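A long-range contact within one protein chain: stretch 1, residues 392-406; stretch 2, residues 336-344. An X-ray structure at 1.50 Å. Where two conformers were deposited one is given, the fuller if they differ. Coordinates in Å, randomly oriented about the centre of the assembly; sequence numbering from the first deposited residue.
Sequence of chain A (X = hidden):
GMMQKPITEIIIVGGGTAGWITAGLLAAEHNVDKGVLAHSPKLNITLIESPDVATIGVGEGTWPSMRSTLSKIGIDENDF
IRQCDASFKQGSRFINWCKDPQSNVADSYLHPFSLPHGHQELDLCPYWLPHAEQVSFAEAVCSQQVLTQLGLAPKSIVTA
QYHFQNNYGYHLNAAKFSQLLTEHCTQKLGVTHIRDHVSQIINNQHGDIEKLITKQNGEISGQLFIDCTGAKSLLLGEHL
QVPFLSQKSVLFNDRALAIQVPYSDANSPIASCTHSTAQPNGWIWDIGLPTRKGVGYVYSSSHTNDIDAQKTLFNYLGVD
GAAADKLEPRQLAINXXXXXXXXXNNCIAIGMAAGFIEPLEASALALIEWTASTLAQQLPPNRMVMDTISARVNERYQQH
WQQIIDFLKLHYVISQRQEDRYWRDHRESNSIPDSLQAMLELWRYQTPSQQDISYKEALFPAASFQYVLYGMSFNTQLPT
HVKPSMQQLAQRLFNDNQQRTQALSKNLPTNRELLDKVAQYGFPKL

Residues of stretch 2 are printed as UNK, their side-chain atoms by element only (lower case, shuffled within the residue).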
ATOM      1  N   ARG A 392      12.834   3.756  18.699  1.00  8.77           N
ATOM      2  CA  ARG A 392      11.391   3.517  18.783  1.00  9.51           C
ATOM      3  C   ARG A 392      10.755   3.468  17.381  1.00  9.30           C
ATOM      4  O   ARG A 392       9.811   2.706  17.137  1.00 10.81           O
ATOM      5  CB  ARG A 392      10.706   4.504  19.732  1.00 12.99           C
ATOM      6  CG  ARG A 392      10.643   5.937  19.247  1.00 10.18           C
ATOM      7  CD  ARG A 392      10.362   6.830  20.488  1.00 11.75           C
ATOM      8  NE  ARG A 392      10.072   8.204  20.157  1.00 11.69           N
ATOM      9  CZ  ARG A 392       9.896   9.168  21.046  1.00 14.46           C
ATOM     10  NH1 ARG A 392      10.080   8.909  22.324  1.00 13.21           N
ATOM     11  NH2 ARG A 392       9.589  10.395  20.631  1.00 16.39           N
ATOM     12  N   VAL A 393      11.297   4.239  16.445  1.00  9.48           N
ATOM     13  CA  VAL A 393      10.848   4.147  15.058  1.00  7.91           C
ATOM     14  C   VAL A 393      11.183   2.772  14.490  1.00  9.03           C
ATOM     15  O   VAL A 393      10.333   2.159  13.781  1.00  9.65           O
ATOM     16  CB  VAL A 393      11.431   5.287  14.186  1.00  9.98           C
ATOM     17  CG1 VAL A 393      11.207   5.063  12.688  1.00 10.55           C
ATOM     18  CG2 VAL A 393      10.835   6.584  14.609  1.00 10.44           C
ATOM     19  N   ASN A 394      12.385   2.282  14.754  1.00  9.31           N
ATOM     20  CA  ASN A 394      12.731   0.923  14.305  1.00  7.61           C
ATOM     21  C   ASN A 394      11.849  -0.146  14.912  1.00  8.05           C
ATOM     22  O   ASN A 394      11.515  -1.110  14.236  1.00  9.35           O
ATOM     23  CB  ASN A 394      14.213   0.561  14.560  1.00  8.34           C
ATOM     24  CG  ASN A 394      15.166   1.241  13.597  1.00  8.80           C
ATOM     25  OD1 ASN A 394      14.889   1.344  12.385  1.00  9.32           O
ATOM     26  ND2 ASN A 394      16.325   1.668  14.097  1.00  9.91           N
ATOM     27  N   GLU A 395      11.477  -0.013  16.168  1.00  7.55           N
ATOM     28  CA  GLU A 395      10.629  -1.010  16.790  0.50  8.64           C
ATOM     29  C   GLU A 395       9.279  -1.024  16.072  1.00  8.61           C
ATOM     30  O   GLU A 395       8.731  -2.098  15.751  1.00  8.65           O
ATOM     31  CB  GLU A 395      10.459  -0.692  18.261  0.50 10.73           C
ATOM     32  CG  GLU A 395       9.464  -1.567  18.950  0.50  9.03           C
ATOM     33  CD  GLU A 395       9.472  -1.332  20.419  0.50 16.62           C
ATOM     34  OE1 GLU A 395       8.991  -0.268  20.830  0.50 18.71           O
ATOM     35  OE2 GLU A 395       9.979  -2.199  21.155  0.50 23.49           O
ATOM     36  N   ARG A 396       8.721   0.156  15.796  1.00  7.53           N
ATOM     37  CA  ARG A 396       7.414   0.224  15.120  1.00  8.15           C
ATOM     38  C   ARG A 396       7.525  -0.309  13.700  1.00  7.11           C
ATOM     39  O   ARG A 396       6.632  -1.043  13.237  1.00  8.20           O
ATOM     40  CB  ARG A 396       6.832   1.656  15.088  1.00  8.30           C
ATOM     41  CG  ARG A 396       5.449   1.772  14.499  1.00  9.30           C
ATOM     42  CD  ARG A 396       4.347   1.036  15.251  1.00 11.66           C
ATOM     43  NE  ARG A 396       4.196   1.511  16.636  1.00 11.54           N
ATOM     44  CZ  ARG A 396       3.688   2.687  16.999  1.00 11.26           C
ATOM     45  NH1 ARG A 396       3.264   3.558  16.130  1.00 11.44           N
ATOM     46  NH2 ARG A 396       3.610   2.992  18.284  1.00 15.67           N
ATOM     47  N   TYR A 397       8.608   0.037  13.020  1.00  8.03           N
ATOM     48  CA  TYR A 397       8.895  -0.488  11.669  1.00  6.82           C
ATOM     49  C   TYR A 397       8.926  -2.007  11.649  1.00  8.31           C
ATOM     50  O   TYR A 397       8.307  -2.656  10.763  1.00  9.23           O
ATOM     51  CB  TYR A 397      10.206   0.102  11.205  1.00  8.29           C
ATOM     52  CG  TYR A 397      10.921  -0.598  10.104  1.00  7.42           C
ATOM     53  CD1 TYR A 397      10.691  -0.259   8.778  1.00  8.03           C
ATOM     54  CD2 TYR A 397      11.868  -1.565  10.368  1.00  8.78           C
ATOM     55  CE1 TYR A 397      11.394  -0.898   7.723  1.00  8.32           C
ATOM     56  CE2 TYR A 397      12.565  -2.195   9.345  1.00  9.19           C
ATOM     57  CZ  TYR A 397      12.297  -1.885   8.016  1.00  7.98           C
ATOM     58  OH  TYR A 397      13.001  -2.477   6.963  1.00 10.46           O
ATOM     59  N   GLN A 398       9.590  -2.581  12.654  1.00  8.61           N
ATOM     60  CA  GLN A 398       9.671  -4.046  12.788  1.00  8.40           C
ATOM     61  C   GLN A 398       8.276  -4.655  13.042  1.00  8.21           C
ATOM     62  O   GLN A 398       7.906  -5.720  12.480  1.00 10.22           O
ATOM     63  CB  GLN A 398      10.660  -4.384  13.891  1.00  9.17           C
ATOM     64  CG  GLN A 398      12.081  -4.092  13.465  1.00  8.53           C
ATOM     65  CD  GLN A 398      13.050  -3.871  14.614  1.00 10.75           C
ATOM     66  OE1 GLN A 398      12.670  -3.983  15.799  1.00 13.64           O
ATOM     67  NE2 GLN A 398      14.312  -3.539  14.263  1.00 11.95           N
ATOM     68  N   GLN A 399       7.471  -4.002  13.878  1.00  8.24           N
ATOM     69  CA  GLN A 399       6.076  -4.424  14.111  0.50  8.63           C
ATOM     70  C   GLN A 399       5.305  -4.399  12.771  1.00  8.26           C
ATOM     71  O   GLN A 399       4.575  -5.323  12.425  1.00  8.56           O
ATOM     72  CB  GLN A 399       5.359  -3.502  15.100  0.50 11.39           C
ATOM     73  CG  GLN A 399       5.869  -3.540  16.544  0.50  7.81           C
ATOM     74  CD  GLN A 399       5.466  -4.779  17.344  0.50 11.36           C
ATOM     75  OE1 GLN A 399       4.814  -5.702  16.844  0.50  9.74           O
ATOM     76  NE2 GLN A 399       5.847  -4.779  18.623  0.50 16.60           N
ATOM     77  N   HIS A 400       5.434  -3.312  12.033  1.00  8.30           N
ATOM     78  CA  HIS A 400       4.747  -3.184  10.722  1.00  7.06           C
ATOM     79  C   HIS A 400       5.114  -4.289   9.774  1.00  7.55           C
ATOM     80  O   HIS A 400       4.225  -4.894   9.157  1.00  8.62           O
ATOM     81  CB  HIS A 400       5.030  -1.857  10.070  1.00  7.30           C
ATOM     82  CG  HIS A 400       4.344  -0.701  10.734  1.00  8.21           C
ATOM     83  ND1 HIS A 400       3.139  -0.814  11.398  1.00  9.71           N
ATOM     84  CD2 HIS A 400       4.672   0.616  10.757  1.00 10.05           C
ATOM     85  CE1 HIS A 400       2.770   0.392  11.822  1.00 10.19           C
ATOM     86  NE2 HIS A 400       3.689   1.272  11.456  1.00  9.37           N
ATOM     87  N   TRP A 401       6.403  -4.566   9.660  1.00  7.00           N
ATOM     88  CA  TRP A 401       6.856  -5.620   8.709  1.00  7.49           C
ATOM     89  C   TRP A 401       6.393  -6.994   9.151  1.00  9.40           C
ATOM     90  O   TRP A 401       5.980  -7.814   8.330  1.00 10.25           O
ATOM     91  CB  TRP A 401       8.359  -5.522   8.429  1.00  8.36           C
ATOM     92  CG  TRP A 401       8.629  -4.597   7.295  1.00  7.42           C
ATOM     93  CD1 TRP A 401       9.098  -3.296   7.346  1.00 10.13           C
ATOM     94  CD2 TRP A 401       8.414  -4.885   5.925  1.00  7.50           C
ATOM     95  NE1 TRP A 401       9.212  -2.799   6.076  1.00  9.99           N
ATOM     96  CE2 TRP A 401       8.824  -3.774   5.181  1.00  9.09           C
ATOM     97  CE3 TRP A 401       7.968  -6.031   5.243  1.00  9.42           C
ATOM     98  CZ2 TRP A 401       8.729  -3.750   3.793  1.00  9.28           C
ATOM     99  CZ3 TRP A 401       7.899  -5.991   3.857  1.00 11.18           C
ATOM    100  CH2 TRP A 401       8.273  -4.861   3.164  1.00  9.31           C
ATOM    101  N   GLN A 402       6.417  -7.277  10.437  1.00  8.30           N
ATOM    102  CA  GLN A 402       5.880  -8.571  10.902  1.00 11.19           C
ATOM    103  C   GLN A 402       4.403  -8.664  10.533  1.00  8.86           C
ATOM    104  O   GLN A 402       3.952  -9.718  10.088  1.00  9.68           O
ATOM    105  CB  GLN A 402       6.106  -8.780  12.404  1.00 13.09           C
ATOM    106  CG  GLN A 402       5.418 -10.038  12.968  1.00 22.71           C
ATOM    107  CD  GLN A 402       5.652 -10.259  14.483  1.00 25.57           C
ATOM    108  OE1 GLN A 402       6.434 -11.118  14.889  1.00 35.71           O
ATOM    109  NE2 GLN A 402       4.954  -9.487  15.311  1.00 36.41           N
ATOM    110  N   GLN A 403       3.645  -7.590  10.738  1.00  8.00           N
ATOM    111  CA  GLN A 403       2.231  -7.580  10.428  1.00  7.38           C
ATOM    112  C   GLN A 403       1.995  -7.739   8.947  1.00  7.62           C
ATOM    113  O   GLN A 403       1.063  -8.465   8.548  1.00  8.70           O
ATOM    114  CB  GLN A 403       1.566  -6.306  10.902  1.00  8.22           C
ATOM    115  CG  GLN A 403       0.071  -6.457  10.896  1.00 11.77           C
ATOM    116  CD  GLN A 403      -0.705  -5.194  11.110  1.00 11.78           C
ATOM    117  OE1 GLN A 403      -0.471  -4.170  10.470  1.00 11.23           O
ATOM    118  NE2 GLN A 403      -1.743  -5.304  11.977  1.00 14.97           N
ATOM    119  N   ILE A 404       2.802  -7.087   8.109  1.00  7.22           N
ATOM    120  CA  ILE A 404       2.618  -7.181   6.654  1.00  7.78           C
ATOM    121  C   ILE A 404       2.854  -8.632   6.238  1.00  7.88           C
ATOM    122  O   ILE A 404       2.074  -9.222   5.505  1.00  8.16           O
ATOM    123  CB  ILE A 404       3.594  -6.234   5.933  1.00  7.83           C
ATOM    124  CG1 ILE A 404       3.143  -4.788   6.076  1.00 11.03           C
ATOM    125  CG2 ILE A 404       3.725  -6.642   4.480  1.00 10.42           C
ATOM    126  CD1 ILE A 404       4.208  -3.800   5.816  1.00 11.48           C
ATOM    127  N   ILE A 405       3.942  -9.241   6.696  1.00  7.46           N
ATOM    128  CA  ILE A 405       4.258 -10.589   6.266  1.00  7.89           C
ATOM    129  C   ILE A 405       3.140 -11.555   6.702  1.00  8.42           C
ATOM    130  O   ILE A 405       2.655 -12.414   5.938  1.00  8.95           O
ATOM    131  CB  ILE A 405       5.633 -11.052   6.736  1.00  9.18           C
ATOM    132  CG1 ILE A 405       6.741 -10.166   6.159  1.00  8.55           C
ATOM    133  CG2 ILE A 405       5.860 -12.535   6.340  1.00 11.04           C
ATOM    134  CD1 ILE A 405       6.738 -10.092   4.658  1.00 11.40           C
ATOM    135  N   ASP A 406       2.696 -11.396   7.939  1.00  7.53           N
ATOM    136  CA  ASP A 406       1.690 -12.293   8.466  1.00  7.04           C
ATOM    137  C   ASP A 406       0.357 -12.089   7.745  1.00  8.51           C
ATOM    138  O   ASP A 406      -0.353 -13.051   7.433  1.00  8.94           O
ATOM    139  CB  ASP A 406       1.468 -12.049   9.972  1.00  6.29           C
ATOM    140  CG  ASP A 406       2.585 -12.591  10.826  1.00 10.15           C
ATOM    141  OD1 ASP A 406       3.550 -13.212  10.312  1.00 13.14           O
ATOM    142  OD2 ASP A 406       2.473 -12.385  12.084  1.00 16.42           O
ATOM    143  N   UNK A 336      12.157 -10.939  -1.906  1.00 13.39           N
ATOM    144  CA  UNK A 336      11.185 -10.254  -1.049  1.00  9.77           C
ATOM    145  C   UNK A 336      11.700 -10.244   0.393  1.00  9.30           C
ATOM    146  O   UNK A 336      12.183 -11.257   0.892  1.00 10.05           O
ATOM    147  c   UNK A 336      11.605 -12.216  -2.386  1.00 11.64           C
ATOM    148  c   UNK A 336       9.933 -11.133  -1.138  1.00 11.06           C
ATOM    149  c   UNK A 336      10.431 -12.446  -1.466  1.00  9.83           C
ATOM    150  N   UNK A 337      11.594  -9.095   1.059  1.00  8.60           N
ATOM    151  CA  UNK A 337      12.046  -8.983   2.440  1.00 10.45           C
ATOM    152  C   UNK A 337      12.284  -7.558   2.819  1.00  8.59           C
ATOM    153  O   UNK A 337      11.861  -6.647   2.113  1.00  9.17           O
ATOM    154  N   UNK A 338      12.881  -7.391   3.989  1.00  8.18           N
ATOM    155  CA  UNK A 338      13.062  -6.072   4.545  1.00 10.46           C
ATOM    156  C   UNK A 338      14.346  -5.983   5.328  1.00  7.82           C
ATOM    157  O   UNK A 338      14.858  -6.956   5.865  1.00 10.29           O
ATOM    158  c   UNK A 338      10.513  -8.491   7.512  1.00 10.83           C
ATOM    159  c   UNK A 338      11.853  -5.649   5.372  1.00  9.64           C
ATOM    160  o   UNK A 338      10.638  -8.957   9.853  1.00 14.16           O
ATOM    161  c   UNK A 338      11.715  -7.010   8.911  1.00 12.06           C
ATOM    162  c   UNK A 338      11.992  -6.190   7.821  1.00 11.99           C
ATOM    163  c   UNK A 338      10.960  -8.161   8.753  1.00 12.87           C
ATOM    164  c   UNK A 338      10.778  -7.672   6.420  1.00 11.23           C
ATOM    165  c   UNK A 338      11.556  -6.531   6.549  1.00  9.85           C
ATOM    166  N   UNK A 339      14.860  -4.762   5.371  1.00 10.57           N
ATOM    167  CA  UNK A 339      16.057  -4.511   6.140  1.00  9.49           C
ATOM    168  C   UNK A 339      15.759  -4.621   7.624  1.00 11.22           C
ATOM    169  O   UNK A 339      14.670  -4.282   8.066  1.00  9.56           O
ATOM    170  c   UNK A 339      17.095  -2.976   4.377  1.00 10.37           C
ATOM    171  c   UNK A 339      19.760  -4.356   2.233  1.00 13.58           C
ATOM    172  c   UNK A 339      16.614  -3.131   5.804  1.00 10.44           C
ATOM    173  n   UNK A 339      20.721  -4.815   2.994  1.00 12.41           N
ATOM    174  c   UNK A 339      18.454  -3.610   4.178  1.00 10.91           C
ATOM    175  n   UNK A 339      19.853  -4.466   0.919  1.00 17.01           N
ATOM    176  n   UNK A 339      18.696  -3.778   2.762  1.00 12.01           N
ATOM    177  N   UNK A 340      16.713  -5.085   8.423  1.00 10.61           N
ATOM    178  CA  UNK A 340      16.413  -5.345   9.830  1.00 10.97           C
ATOM    179  C   UNK A 340      15.956  -4.082  10.611  1.00 11.52           C
ATOM    180  O   UNK A 340      15.221  -4.192  11.594  1.00 11.76           O
ATOM    181  c   UNK A 340      17.631  -5.968  10.489  1.00 12.73           C
ATOM    182  N   UNK A 341      16.484  -2.927  10.201  1.00 10.64           N
ATOM    183  CA  UNK A 341      16.137  -1.615  10.728  1.00 10.31           C
ATOM    184  C   UNK A 341      15.888  -0.704   9.527  1.00  9.01           C
ATOM    185  O   UNK A 341      16.500  -0.926   8.480  1.00 10.86           O
ATOM    186  c   UNK A 341      19.084  -1.511  13.271  1.00 21.35           C
ATOM    187  c   UNK A 341      17.347  -1.053  11.514  1.00 12.67           C
ATOM    188  c   UNK A 341      19.240  -0.288  14.039  1.00 27.25           C
ATOM    189  n   UNK A 341      20.595  -0.306  14.720  1.00 17.83           N
ATOM    190  c   UNK A 341      17.669  -1.736  12.803  1.00 15.61           C
ATOM    191  N   UNK A 342      15.060   0.321   9.659  1.00  9.13           N
ATOM    192  CA  UNK A 342      14.981   1.388   8.636  1.00  9.15           C
ATOM    193  C   UNK A 342      15.863   2.600   8.958  1.00  8.61           C
ATOM    194  O   UNK A 342      16.071   3.422   8.071  1.00 10.94           O
ATOM    195  c   UNK A 342      13.568   1.905   8.401  1.00  8.88           C
ATOM    196  s   UNK A 342      12.807   2.794   9.754  1.00 11.40           S
ATOM    197  N   UNK A 343      16.383   2.703  10.172  1.00  9.43           N
ATOM    198  CA  UNK A 343      17.102   3.895  10.614  1.00  8.25           C
ATOM    199  C   UNK A 343      18.390   3.459  11.339  1.00  9.16           C
ATOM    200  O   UNK A 343      18.328   2.776  12.346  1.00 10.40           O
ATOM    201  c   UNK A 343      14.009   8.540  12.925  1.00  9.16           C
ATOM    202  c   UNK A 343      16.224   4.735  11.531  1.00  7.84           C
ATOM    203  c   UNK A 343      16.709   6.110  11.864  1.00  8.37           C
ATOM    204  c   UNK A 343      16.244   9.527  12.947  1.00  9.51           C
ATOM    205  c   UNK A 343      14.888   9.632  13.145  1.00  8.93           C
ATOM    206  c   UNK A 343      17.994   6.571  11.855  1.00 10.08           C
ATOM    207  n   UNK A 343      18.009   7.913  12.245  1.00 11.68           N
ATOM    208  c   UNK A 343      16.731   8.315  12.524  1.00 10.27           C
ATOM    209  c   UNK A 343      14.494   7.337  12.519  1.00 10.23           C
ATOM    210  c   UNK A 343      15.876   7.198  12.292  1.00  7.36           C
ATOM    211  N   UNK A 344      19.539   3.779  10.745  1.00  9.87           N
ATOM    212  CA  UNK A 344      20.845   3.423  11.306  1.00 10.10           C
ATOM    213  C   UNK A 344      21.687   4.695  11.289  1.00  9.51           C
ATOM    214  O   UNK A 344      21.783   5.358  10.257  1.00 10.42           O
ATOM    215  c   UNK A 344      22.896   1.910  10.895  1.00 10.85           C
ATOM    216  c   UNK A 344      22.848   1.241  12.249  1.00 12.71           C
ATOM    217  c   UNK A 344      21.507   2.340  10.434  1.00  9.78           C
ATOM    218  n   UNK A 344      23.578   1.806  13.209  1.00 15.20           N
ATOM    219  o   UNK A 344      22.156   0.223  12.451  1.00 15.56           O
TER
HETATM  220  O   HOH W   1       9.920  -7.602  12.085  1.00 20.22           O

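Position 336 has three side-chain carbons that close a ring onto the backbone N. Only one residue is built that way, so this is P336. It makes no contact with the helix 392-406.

Position 337 has no side-chain atoms, so it is G337. At its backbone angles a CB would be jammed against the carbonyl O of the residue before, which by itself calls for glycine. Its O lies 4.1 Å from W401 CH2.

Position 338 carries one carbon, then a six-carbon ring bearing one oxygen, and the ring lies against W401. A phenol of this kind is tyrosine, Y338. Its ring forms an offset stack with the five-membered ring of W401: the centroids are 4.4 Å apart and the planes 13° from parallel. Y338 CB sits over the W401 five-membered ring, 3.6 Å from its centroid, and W401 CB sits over the Y338 ring, 3.5 Å from its centroid. I405 CG1 is 4.3 Å from Y338 CE1. A water lies 2.7 Å from Y338 OH and donates a hydrogen bond to Q398 O at 2.8 Å, so it links the phenol to the helix backbone.

Position 339 has three carbons, a nitrogen, then a carbon carrying two more nitrogens. This guanidinium marks R339. The end of its side chain leads away from the helix, and NH1 is hydrogen-bonded elsewhere in the structure. The backbone makes the main contact: Y397 OH donates to R339 O at 2.7 Å.

Position 340 has a single side-chain carbon, which points away from the helix. It is A340. Its O accepts a hydrogen bond from Q398 NE2 at 2.9 Å.

Position 341 has four carbons in a row ending in nitrogen, and its carbons reach N394. This is the pattern of lysine, K341. The CA-to-CB bond points away from the helix, yet K341 CE comes within 3.5 Å of N394 ND2. K341 NZ donates within the stretch to an oxygen of the side chain at 344.

Position 342 has one carbon and one sulfur, which pack on Y397 and V393, so it is C342. Its CB lies over a face of the Y397 ring, 3.8 Å from the centroid, and C342 SG is 4.0 Å from V393 CG1. C342 N donates a weak hydrogen bond to N394 OD1 at 2.9 Å.

Position 343 has one carbon, then fused five- and six-membered rings holding eight carbons and one nitrogen. V393 lies at the edge of the rings. This indole identifies W343. V393 CG1 is 4.0 Å from W343 CE3.

Position 344 has three carbons, the third carrying one oxygen and one nitrogen. The amide end gives Q344. It points away from the helix and does not touch it.

The contact combines side-chain packing with recognition of the backbone. Y338 stacks on W401, while C342 packs on Y397. N394 acts as a clamp: its OD1 accepts from W343 N at 3.0 Å, and its ND2 donates to W343 O at 2.9 Å, almost in line. Y397 and Q398 hold the carbonyls of R339 and A340. Strand 337-339 runs nearly antiparallel to the helix.

Stretch 2 336-344: PGYRAKCWQ
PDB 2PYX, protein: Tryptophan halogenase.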